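PDB 6ICN: methylxanthine N1-demethylase NdmA from Pseudomonas putida, which catalyses the N1-demethylation of caffeine to theobromine and formaldehyde with oxygen and NADH, in the degradation that is the essential first step in assimilating caffeine's carbon and nitrogen. Local coordinates for residues D26-F34 with L342-F353; Y73-A81 with K126-E136. All coordinates share one frame; numbering follows the deposited sequence.

Overall arrangement
Contact 1 (26-34 with 342-353) packs the N-terminal turns against two helices near the C-terminus, away from the annotated sites. Contact 2 (73-81 with 126-136) pairs two strands of the Rieske domain and leads into the [2Fe-2S] cluster, whose FE1 lies 2.4 Å from Cys80 SG. The centres of contact 1 and contact 2 are about 23 Å apart, and the nearest atoms of contact 1 and contact 2 about 5 Å, without touching; along the chain contact 2 is nested within the loop closed by contact 1. Strand 35-40, directly after the first segment of contact 1, belongs to the same antiparallel sheet as the strands of contact 2. Glu62 forms salt bridges with Arg32 from contact 1 and Arg77 from contact 2.

Contact 1 (D26-F34 with L342-F353); sequences DEREYLRHF and LKEAHKEGSQAF
Tyr30, His33 and Phe34 pack against Leu342, Lys343, His346 and Phe353, pinning the short helical turns before strand 35-40 to the end of helix 330-348 and the start of helix 350-358. His33, Phe34, His346 and Phe353 form an aromatic cluster. Phe34 CZ reaches Phe353 CZ at 3.6 Å, the two rings inclined at 56°. Phe149 extends the cluster, stacking on His33 and meeting Phe353.

CH-pi contacts carry the middle. Lys343 lies over one face of the Tyr30 ring, its CB 4.2 Å from the ring centroid, while Leu31 CD2 covers the opposite face; Phe353 CE1 comes up at the ring edge. Tyr30 CG lies between its backbone N and carbonyl carbon (chi1 83°), which lays the ring against Lys343. Tyr30 CB packs on His346 CB at 3.6 Å. Tyr30 CA in turn sits over the face of the His346 imidazole, 4.0 Å from its centroid.

At the exposed end the contact is ionic. The Lys343 chain runs extended and bends only at its last torsion, placing NZ 2.7 Å from Glu27 OE2, which it meets from above the carboxylate plane.

One water joins three side chains: it donates to Glu29 OE2 and lies at the edges of both imidazoles, 2.8 Å from His33 NE2 and 2.7 Å from His346 NE2.

Contact 2 (Y73-A81 with K126-E136); sequences YVAMRDRCA and KAKVDRFDCEE. With FES (Fe2/s2 (inorganic) cluster), chain D.
The guanidinium of Arg77 meets Asp130 edge-on: NH2 gives OD2 an almost straight bond (169°) of 3.1 Å, using the anti lone pair of that oxygen within a salt bridge. Water 3, bound weakly by NE, lies at the same group's edge and also accepts from Asp130 N. Arg77 NH2 lies near the plane of the Phe132 ring, at its edge and not over a face, 3.6 Å from Phe132 CZ; the two planes stand 84° apart. A bend at chi3 (-44°) lays the Arg77 head alongside Asp130, the two side chains pointing the same way, and NH1 pairs with Glu62. With an alanine at Arg77, the carboxylates of Asp130 and Glu62 would probably lose this shared cation, and the Phe132 edge its guanidinium cover.

The backbones beneath are strands 72-77 and 131-137, antiparallel neighbours in the sheet of the Rieske domain. Phe132 N bonds Ala75 O at 2.9 Å, and Arg77 N bonds Asp130 O at 3.0 Å. Between Ala75 N and Phe132 O, water 2 accepts from the first and donates to the second. Ala75 CB packs on Cys134 CB at 3.8 Å.

Beyond the strands Val129 splits its branches. CG2 touches Met76 SD at 3.6 Å, while CG1 lies 3.3 Å from Arg79 O, beside the loop that carries the cluster ligand Cys80. An inverse gamma turn centred on Asp78 starts that loop. Arg79 NH1 forms a salt bridge with Asp322 of the second subunit, and NE bonds the backbone O of that subunit's Trp315. Cys80 SG binds iron FE1 at 2.4 Å together with Cys99.

Contact 1 (D26-F34 with L342-F353)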
loop_
_atom_site.group_PDB
_atom_site.type_symbol
_atom_site.label_atom_id
_atom_site.label_comp_id
_atom_site.label_asym_id
_atom_site.label_seq_id
_atom_site.Cartn_x
_atom_site.Cartn_y
_atom_site.Cartn_z
ATOM N N ASP A 26 37.358 -11.057 8.262
ATOM C CA ASP A 26 38.257 -12.194 8.420
ATOM C C ASP A 26 37.700 -13.248 9.371
ATOM O O ASP A 26 37.986 -14.443 9.205
ATOM C CB ASP A 26 39.616 -11.690 8.915
ATOM C CG ASP A 26 40.436 -12.773 9.586
ATOM O OD1 ASP A 26 40.489 -12.789 10.839
ATOM O OD2 ASP A 26 41.025 -13.605 8.861
ATOM N N GLU A 27 36.905 -12.827 10.362
ATOM C CA GLU A 27 36.306 -13.738 11.332
ATOM C C GLU A 27 35.606 -14.918 10.676
ATOM O O GLU A 27 35.543 -15.999 11.272
ATOM C CB GLU A 27 35.292 -12.974 12.188
ATOM C CG GLU A 27 35.892 -11.925 13.113
ATOM C CD GLU A 27 36.644 -12.546 14.289
ATOM O OE1 GLU A 27 35.986 -13.209 15.131
ATOM O OE2 GLU A 27 37.885 -12.377 14.362
ATOM N N ARG A 28 35.088 -14.738 9.460
ATOM C CA ARG A 28 34.115 -15.651 8.878
ATOM C C ARG A 28 34.713 -16.576 7.842
ATOM O O ARG A 28 34.009 -17.454 7.340
ATOM C CB ARG A 28 32.971 -14.853 8.235
ATOM C CG ARG A 28 32.302 -13.875 9.198
ATOM C CD ARG A 28 30.768 -13.809 8.942
ATOM N NE ARG A 28 30.038 -14.615 9.902
ATOM C CZ ARG A 28 28.779 -15.028 9.733
ATOM N NH1 ARG A 28 28.158 -15.770 10.672
ATOM N NH2 ARG A 28 28.126 -14.726 8.617
ATOM N N GLU A 29 35.983 -16.379 7.497
ATOM C CA GLU A 29 36.573 -17.148 6.412
ATOM C C GLU A 29 36.461 -18.644 6.672
ATOM O O GLU A 29 36.179 -19.424 5.753
ATOM C CB GLU A 29 38.032 -16.719 6.228
ATOM C CG GLU A 29 38.825 -17.557 5.262
ATOM C CD GLU A 29 38.559 -17.212 3.808
ATOM O OE1 GLU A 29 37.874 -16.194 3.537
ATOM O OE2 GLU A 29 39.053 -17.964 2.932
ATOM N N TYR A 30 36.636 -19.064 7.929
ATOM C CA TYR A 30 36.648 -20.488 8.229
ATOM C C TYR A 30 35.314 -21.147 7.892
ATOM O O TYR A 30 35.283 -22.333 7.553
ATOM C CB TYR A 30 37.036 -20.723 9.701
ATOM C CG TYR A 30 35.913 -20.608 10.718
ATOM C CD1 TYR A 30 35.433 -19.362 11.128
ATOM C CD2 TYR A 30 35.355 -21.736 11.282
ATOM C CE1 TYR A 30 34.411 -19.265 12.058
ATOM C CE2 TYR A 30 34.339 -21.658 12.226
ATOM C CZ TYR A 30 33.864 -20.412 12.596
ATOM O OH TYR A 30 32.853 -20.322 13.523
ATOM N N LEU A 31 34.206 -20.393 7.940
ATOM C CA LEU A 31 32.906 -20.978 7.617
ATOM C C LEU A 31 32.790 -21.408 6.156
ATOM O O LEU A 31 31.946 -22.254 5.846
ATOM C CB LEU A 31 31.785 -19.985 7.962
ATOM C CG LEU A 31 31.671 -19.687 9.460
ATOM C CD1 LEU A 31 30.624 -18.580 9.706
ATOM C CD2 LEU A 31 31.284 -20.939 10.207
ATOM N N ARG A 32 33.616 -20.857 5.259
ATOM C CA ARG A 32 33.560 -21.235 3.846
ATOM C C ARG A 32 33.929 -22.698 3.633
ATOM O O ARG A 32 33.590 -23.266 2.594
ATOM C CB ARG A 32 34.490 -20.340 3.010
ATOM C CG ARG A 32 34.132 -18.851 3.050
ATOM C CD ARG A 32 35.166 -17.976 2.337
ATOM N NE ARG A 32 35.369 -18.369 0.944
ATOM C CZ ARG A 32 34.707 -17.843 -0.079
ATOM N NH1 ARG A 32 33.805 -16.890 0.142
ATOM N NH2 ARG A 32 34.946 -18.262 -1.318
ATOM N N HIS A 33 34.589 -23.327 4.607
ATOM C CA HIS A 33 35.019 -24.712 4.451
ATOM C C HIS A 33 33.936 -25.730 4.748
ATOM O O HIS A 33 34.151 -26.921 4.504
ATOM C CB HIS A 33 36.246 -24.964 5.350
ATOM C CG HIS A 33 37.461 -24.246 4.867
ATOM N ND1 HIS A 33 38.396 -24.845 4.051
ATOM C CD2 HIS A 33 37.857 -22.959 5.012
ATOM C CE1 HIS A 33 39.328 -23.970 3.738
ATOM N NE2 HIS A 33 39.030 -22.819 4.312
ATOM N N PHE A 34 32.778 -25.312 5.267
ATOM C CA PHE A 34 31.684 -26.224 5.570
ATOM C C PHE A 34 30.655 -26.232 4.445
ATOM O O PHE A 34 30.581 -25.309 3.628
ATOM C CB PHE A 34 30.992 -25.827 6.873
ATOM C CG PHE A 34 31.857 -25.996 8.090
ATOM C CD1 PHE A 34 32.048 -27.260 8.636
ATOM C CD2 PHE A 34 32.444 -24.891 8.694
ATOM C CE1 PHE A 34 32.852 -27.430 9.766
ATOM C CE2 PHE A 34 33.242 -25.050 9.823
ATOM C CZ PHE A 34 33.429 -26.322 10.354
ATOM N N LEU A 342 37.844 -23.804 16.138
ATOM C CA LEU A 342 37.839 -24.032 14.697
ATOM C C LEU A 342 38.396 -22.828 13.955
ATOM O O LEU A 342 39.159 -22.971 12.986
ATOM C CB LEU A 342 36.413 -24.369 14.228
ATOM C CG LEU A 342 35.884 -25.744 14.673
ATOM C CD1 LEU A 342 34.365 -25.873 14.565
ATOM C CD2 LEU A 342 36.580 -26.867 13.873
ATOM N N LYS A 343 38.023 -21.623 14.394
ATOM C CA LYS A 343 38.541 -20.413 13.778
ATOM C C LYS A 343 40.058 -20.316 13.939
ATOM O O LYS A 343 40.774 -19.982 12.984
ATOM C CB LYS A 343 37.848 -19.200 14.395
ATOM C CG LYS A 343 38.330 -17.888 13.857
ATOM C CD LYS A 343 37.625 -16.741 14.565
ATOM C CE LYS A 343 38.207 -15.411 14.127
ATOM N NZ LYS A 343 38.940 -14.732 15.236
ATOM N N GLU A 344 40.563 -20.599 15.141
ATOM C CA GLU A 344 42.008 -20.560 15.357
ATOM C C GLU A 344 42.721 -21.629 14.538
ATOM O O GLU A 344 43.754 -21.353 13.913
ATOM C CB GLU A 344 42.314 -20.729 16.847
ATOM C CG GLU A 344 41.876 -19.542 17.697
ATOM C CD GLU A 344 42.515 -18.234 17.245
ATOM O OE1 GLU A 344 41.862 -17.176 17.382
ATOM O OE2 GLU A 344 43.667 -18.275 16.738
ATOM N N ALA A 345 42.175 -22.845 14.515
ATOM C CA ALA A 345 42.799 -23.934 13.771
ATOM C C ALA A 345 42.809 -23.661 12.271
ATOM O O ALA A 345 43.772 -24.011 11.578
ATOM C CB ALA A 345 42.087 -25.245 14.077
ATOM N N HIS A 346 41.745 -23.045 11.741
ATOM C CA HIS A 346 41.754 -22.685 10.326
ATOM C C HIS A 346 42.963 -21.813 9.978
ATOM O O HIS A 346 43.565 -21.974 8.909
ATOM C CB HIS A 346 40.443 -21.977 9.962
ATOM C CG HIS A 346 40.499 -21.233 8.666
ATOM N ND1 HIS A 346 40.857 -19.905 8.585
ATOM C CD2 HIS A 346 40.261 -21.637 7.393
ATOM C CE1 HIS A 346 40.826 -19.517 7.322
ATOM N NE2 HIS A 346 40.472 -20.551 6.580
ATOM N N LYS A 347 43.350 -20.901 10.874
ATOM C CA LYS A 347 44.512 -20.060 10.606
ATOM C C LYS A 347 45.787 -20.885 10.512
ATOM O O LYS A 347 46.720 -20.497 9.801
ATOM C CB LYS A 347 44.686 -19.000 11.693
ATOM C CG LYS A 347 43.613 -17.940 11.776
ATOM C CD LYS A 347 43.883 -17.061 12.999
ATOM C CE LYS A 347 42.708 -16.150 13.330
ATOM N NZ LYS A 347 42.944 -15.389 14.597
ATOM N N GLU A 348 45.845 -22.012 11.223
ATOM C CA GLU A 348 47.022 -22.872 11.232
ATOM C C GLU A 348 47.069 -23.860 10.069
ATOM O O GLU A 348 48.100 -24.512 9.878
ATOM C CB GLU A 348 47.112 -23.647 12.552
ATOM C CG GLU A 348 47.338 -22.771 13.780
ATOM C CD GLU A 348 48.509 -21.821 13.600
ATOM O OE1 GLU A 348 48.340 -20.604 13.859
ATOM O OE2 GLU A 348 49.594 -22.293 13.179
ATOM N N GLY A 349 45.995 -24.008 9.304
ATOM C CA GLY A 349 46.026 -24.790 8.084
ATOM C C GLY A 349 45.199 -26.064 8.171
ATOM O O GLY A 349 44.586 -26.390 9.189
ATOM N N SER A 350 45.246 -26.810 7.066
ATOM C CA SER A 350 44.292 -27.891 6.836
ATOM C C SER A 350 44.387 -28.985 7.892
ATOM O O SER A 350 43.368 -29.498 8.367
ATOM C CB SER A 350 44.508 -28.471 5.440
ATOM O OG SER A 350 43.743 -29.645 5.265
ATOM N N GLN A 351 45.604 -29.380 8.259
ATOM C CA GLN A 351 45.767 -30.445 9.239
ATOM C C GLN A 351 45.279 -30.018 10.624
ATOM O O GLN A 351 44.620 -30.800 11.319
ATOM C CB GLN A 351 47.238 -30.882 9.268
ATOM C CG GLN A 351 48.239 -29.790 9.683
ATOM C CD GLN A 351 48.131 -28.484 8.874
ATOM O OE1 GLN A 351 48.269 -28.481 7.633
ATOM N NE2 GLN A 351 47.853 -27.370 9.578
ATOM N N ALA A 352 45.590 -28.790 11.044
ATOM C CA ALA A 352 45.106 -28.309 12.340
ATOM C C ALA A 352 43.584 -28.245 12.368
ATOM O O ALA A 352 42.950 -28.663 13.349
ATOM C CB ALA A 352 45.690 -26.934 12.646
ATOM N N PHE A 353 42.985 -27.727 11.293
ATOM C CA PHE A 353 41.527 -27.646 11.212
ATOM C C PHE A 353 40.892 -29.030 11.273
ATOM O O PHE A 353 39.921 -29.244 12.005
ATOM C CB PHE A 353 41.132 -26.910 9.927
ATOM C CG PHE A 353 39.655 -26.614 9.819
ATOM C CD1 PHE A 353 39.125 -25.487 10.420
ATOM C CD2 PHE A 353 38.813 -27.457 9.106
ATOM C CE1 PHE A 353 37.767 -25.201 10.315
ATOM C CE2 PHE A 353 37.463 -27.175 8.987
ATOM C CZ PHE A 353 36.948 -26.048 9.599
HETATM O O HOH W 1 40.621 -20.595 3.896
#

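Contact 2 (Y73-A81 with K126-E136)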
loop_
_atom_site.group_PDB
_atom_site.type_symbol
_atom_site.label_atom_id
_atom_site.label_comp_id
_atom_site.label_asym_id
_atom_site.label_seq_id
_atom_site.Cartn_x
_atom_site.Cartn_y
_atom_site.Cartn_z
ATOM N N TYR A 73 23.314 -31.231 -9.894
ATOM C CA TYR A 73 23.121 -29.874 -9.389
ATOM C C TYR A 73 24.457 -29.138 -9.364
ATOM O O TYR A 73 25.444 -29.630 -8.786
ATOM C CB TYR A 73 22.492 -29.901 -7.990
ATOM C CG TYR A 73 21.094 -30.478 -7.990
ATOM C CD1 TYR A 73 20.003 -29.721 -8.416
ATOM C CD2 TYR A 73 20.866 -31.792 -7.599
ATOM C CE1 TYR A 73 18.729 -30.256 -8.421
ATOM C CE2 TYR A 73 19.591 -32.339 -7.612
ATOM C CZ TYR A 73 18.527 -31.560 -8.023
ATOM O OH TYR A 73 17.272 -32.106 -8.038
ATOM N N VAL A 74 24.491 -27.965 -9.994
ATOM C CA VAL A 74 25.708 -27.184 -10.180
ATOM C C VAL A 74 25.529 -25.812 -9.551
ATOM O O VAL A 74 24.460 -25.198 -9.685
ATOM C CB VAL A 74 26.065 -27.048 -11.673
ATOM C CG1 VAL A 74 27.277 -26.158 -11.872
ATOM C CG2 VAL A 74 26.297 -28.438 -12.293
ATOM N N ALA A 75 26.581 -25.336 -8.880
ATOM C CA ALA A 75 26.647 -23.982 -8.331
ATOM C C ALA A 75 27.805 -23.215 -8.968
ATOM O O ALA A 75 28.947 -23.702 -8.986
ATOM C CB ALA A 75 26.800 -24.028 -6.803
ATOM N N MET A 76 27.513 -22.025 -9.497
ATOM C CA MET A 76 28.522 -21.145 -10.093
ATOM C C MET A 76 28.385 -19.765 -9.470
ATOM O O MET A 76 27.339 -19.424 -8.917
ATOM C CB MET A 76 28.355 -21.004 -11.620
ATOM C CG MET A 76 28.420 -22.275 -12.414
ATOM S SD MET A 76 28.187 -21.848 -14.149
ATOM C CE MET A 76 27.517 -23.407 -14.731
ATOM N N ARG A 77 29.437 -18.954 -9.569
ATOM C CA ARG A 77 29.246 -17.539 -9.254
ATOM C C ARG A 77 28.217 -16.931 -10.200
ATOM O O ARG A 77 28.242 -17.167 -11.414
ATOM C CB ARG A 77 30.557 -16.774 -9.365
ATOM C CG ARG A 77 30.444 -15.359 -8.814
ATOM C CD ARG A 77 31.817 -14.689 -8.715
ATOM N NE ARG A 77 32.845 -15.567 -8.154
ATOM C CZ ARG A 77 33.061 -15.708 -6.854
ATOM N NH1 ARG A 77 32.324 -15.046 -5.979
ATOM N NH2 ARG A 77 34.008 -16.506 -6.426
ATOM N N ASP A 78 27.313 -16.111 -9.647
ATOM C CA ASP A 78 26.238 -15.529 -10.447
ATOM C C ASP A 78 26.716 -14.284 -11.204
ATOM O O ASP A 78 26.233 -13.167 -11.005
ATOM C CB ASP A 78 25.058 -15.204 -9.547
ATOM C CG ASP A 78 23.806 -14.897 -10.338
ATOM O OD1 ASP A 78 23.812 -15.105 -11.564
ATOM O OD2 ASP A 78 22.821 -14.439 -9.719
ATOM N N ARG A 79 27.683 -14.490 -12.099
ATOM C CA ARG A 79 28.334 -13.362 -12.772
ATOM C C ARG A 79 29.025 -13.884 -14.023
ATOM O O ARG A 79 30.021 -14.611 -13.917
ATOM C CB ARG A 79 29.332 -12.690 -11.841
ATOM C CG ARG A 79 29.972 -11.445 -12.432
ATOM C CD ARG A 79 30.960 -10.822 -11.437
ATOM N NE ARG A 79 31.629 -9.713 -12.090
ATOM C CZ ARG A 79 32.914 -9.683 -12.430
ATOM N NH1 ARG A 79 33.729 -10.692 -12.128
ATOM N NH2 ARG A 79 33.389 -8.619 -13.064
ATOM N N CYS A 80 28.487 -13.531 -15.190
ATOM C CA CYS A 80 29.070 -13.978 -16.452
ATOM C C CYS A 80 30.457 -13.376 -16.664
ATOM O O CYS A 80 30.700 -12.208 -16.346
ATOM C CB CYS A 80 28.135 -13.588 -17.602
ATOM S SG CYS A 80 28.691 -14.107 -19.237
ATOM N N ALA A 81 31.376 -14.182 -17.225
ATOM C CA ALA A 81 32.744 -13.714 -17.464
ATOM C C ALA A 81 32.832 -12.634 -18.535
ATOM O O ALA A 81 33.803 -11.873 -18.541
ATOM C CB ALA A 81 33.636 -14.904 -17.876
ATOM N N LYS A 126 40.121 -17.281 -20.736
ATOM C CA LYS A 126 39.575 -16.819 -19.468
ATOM C C LYS A 126 38.047 -16.830 -19.434
ATOM O O LYS A 126 37.465 -16.375 -18.443
ATOM C CB LYS A 126 40.104 -15.415 -19.164
ATOM C CG LYS A 126 41.518 -15.464 -18.602
ATOM C CD LYS A 126 42.192 -14.108 -18.613
ATOM C CE LYS A 126 43.667 -14.232 -18.199
ATOM N NZ LYS A 126 43.824 -14.961 -16.907
ATOM N N ALA A 127 37.391 -17.354 -20.473
ATOM C CA ALA A 127 35.925 -17.386 -20.534
ATOM C C ALA A 127 35.426 -18.554 -19.685
ATOM O O ALA A 127 35.132 -19.657 -20.167
ATOM C CB ALA A 127 35.434 -17.482 -21.976
ATOM N N LYS A 128 35.354 -18.305 -18.381
ATOM C CA LYS A 128 34.933 -19.295 -17.405
ATOM C C LYS A 128 34.521 -18.553 -16.144
ATOM O O LYS A 128 34.955 -17.423 -15.897
ATOM C CB LYS A 128 36.050 -20.302 -17.098
ATOM C CG LYS A 128 37.348 -19.662 -16.692
ATOM C CD LYS A 128 38.374 -20.738 -16.358
ATOM C CE LYS A 128 39.680 -20.153 -15.825
ATOM N NZ LYS A 128 40.567 -19.701 -16.937
ATOM N N VAL A 129 33.696 -19.213 -15.343
ATOM C CA VAL A 129 33.295 -18.674 -14.049
ATOM C C VAL A 129 33.601 -19.711 -12.979
ATOM O O VAL A 129 33.667 -20.912 -13.258
ATOM C CB VAL A 129 31.795 -18.282 -14.040
ATOM C CG1 VAL A 129 31.505 -17.264 -15.137
ATOM C CG2 VAL A 129 30.930 -19.510 -14.215
ATOM N N ASP A 130 33.789 -19.245 -11.739
ATOM C CA ASP A 130 34.078 -20.163 -10.639
ATOM C C ASP A 130 32.880 -21.063 -10.375
ATOM O O ASP A 130 31.733 -20.612 -10.414
ATOM C CB ASP A 130 34.410 -19.407 -9.347
ATOM C CG ASP A 130 35.730 -18.669 -9.406
ATOM O OD1 ASP A 130 36.612 -19.026 -10.216
ATOM O OD2 ASP A 130 35.881 -17.719 -8.618
ATOM N N ARG A 131 33.144 -22.346 -10.133
ATOM C CA ARG A 131 32.108 -23.263 -9.693
ATOM C C ARG A 131 32.485 -23.823 -8.328
ATOM O O ARG A 131 33.639 -23.737 -7.892
ATOM C CB ARG A 131 31.857 -24.392 -10.713
ATOM C CG ARG A 131 33.030 -25.297 -11.020
ATOM C CD ARG A 131 32.828 -26.662 -10.375
ATOM N NE ARG A 131 33.645 -26.777 -9.177
ATOM C CZ ARG A 131 33.447 -27.644 -8.187
ATOM N NH1 ARG A 131 32.430 -28.505 -8.207
ATOM N NH2 ARG A 131 34.277 -27.630 -7.153
ATOM N N PHE A 132 31.485 -24.356 -7.637
ATOM C CA PHE A 132 31.630 -24.760 -6.248
ATOM C C PHE A 132 30.975 -26.109 -6.038
ATOM O O PHE A 132 29.954 -26.427 -6.663
ATOM C CB PHE A 132 30.989 -23.730 -5.292
ATOM C CG PHE A 132 31.523 -22.354 -5.482
ATOM C CD1 PHE A 132 32.698 -21.959 -4.852
ATOM C CD2 PHE A 132 30.904 -21.470 -6.355
ATOM C CE1 PHE A 132 33.214 -20.694 -5.056
ATOM C CE2 PHE A 132 31.421 -20.216 -6.578
ATOM C CZ PHE A 132 32.580 -19.820 -5.916
ATOM N N ASP A 133 31.564 -26.891 -5.132
ATOM C CA ASP A 133 30.964 -28.151 -4.725
ATOM C C ASP A 133 29.505 -27.945 -4.340
ATOM O O ASP A 133 29.177 -27.067 -3.527
ATOM C CB ASP A 133 31.747 -28.765 -3.555
ATOM C CG ASP A 133 32.990 -29.533 -4.023
ATOM O OD1 ASP A 133 33.479 -29.256 -5.135
ATOM O OD2 ASP A 133 33.471 -30.411 -3.272
ATOM N N CYS A 134 28.634 -28.739 -4.957
ATOM C CA CYS A 134 27.187 -28.572 -4.839
ATOM C C CYS A 134 26.532 -29.944 -4.892
ATOM O O CYS A 134 26.772 -30.695 -5.843
ATOM C CB CYS A 134 26.653 -27.696 -5.977
ATOM S SG CYS A 134 24.874 -27.370 -5.850
ATOM N N GLU A 135 25.710 -30.266 -3.894
ATOM C CA GLU A 135 25.034 -31.558 -3.813
ATOM C C GLU A 135 23.634 -31.405 -3.238
ATOM O O GLU A 135 23.399 -30.581 -2.343
ATOM C CB GLU A 135 25.772 -32.563 -2.909
ATOM C CG GLU A 135 27.165 -32.896 -3.365
ATOM C CD GLU A 135 27.169 -33.851 -4.540
ATOM O OE1 GLU A 135 26.175 -34.604 -4.707
ATOM O OE2 GLU A 135 28.165 -33.841 -5.295
ATOM N N GLU A 136 22.718 -32.243 -3.724
ATOM C CA GLU A 136 21.427 -32.430 -3.076
ATOM C C GLU A 136 21.533 -33.500 -1.996
ATOM O O GLU A 136 22.173 -34.543 -2.189
ATOM C CB GLU A 136 20.343 -32.826 -4.088
ATOM C CG GLU A 136 18.945 -33.042 -3.473
ATOM C CD GLU A 136 18.732 -34.431 -2.833
ATOM O OE1 GLU A 136 18.021 -34.540 -1.810
ATOM O OE2 GLU A 136 19.259 -35.436 -3.361
HETATM FE FE1 FES D . 26.984 -12.993 -20.458
HETATM FE FE2 FES D . 27.628 -11.344 -22.456
HETATM S S1 FES D . 27.331 -10.824 -20.291
HETATM S S2 FES D . 27.112 -13.477 -22.601
HETATM O O HOH W 2 28.741 -27.547 -8.820
HETATM O O HOH W 3 33.865 -16.349 -11.236
#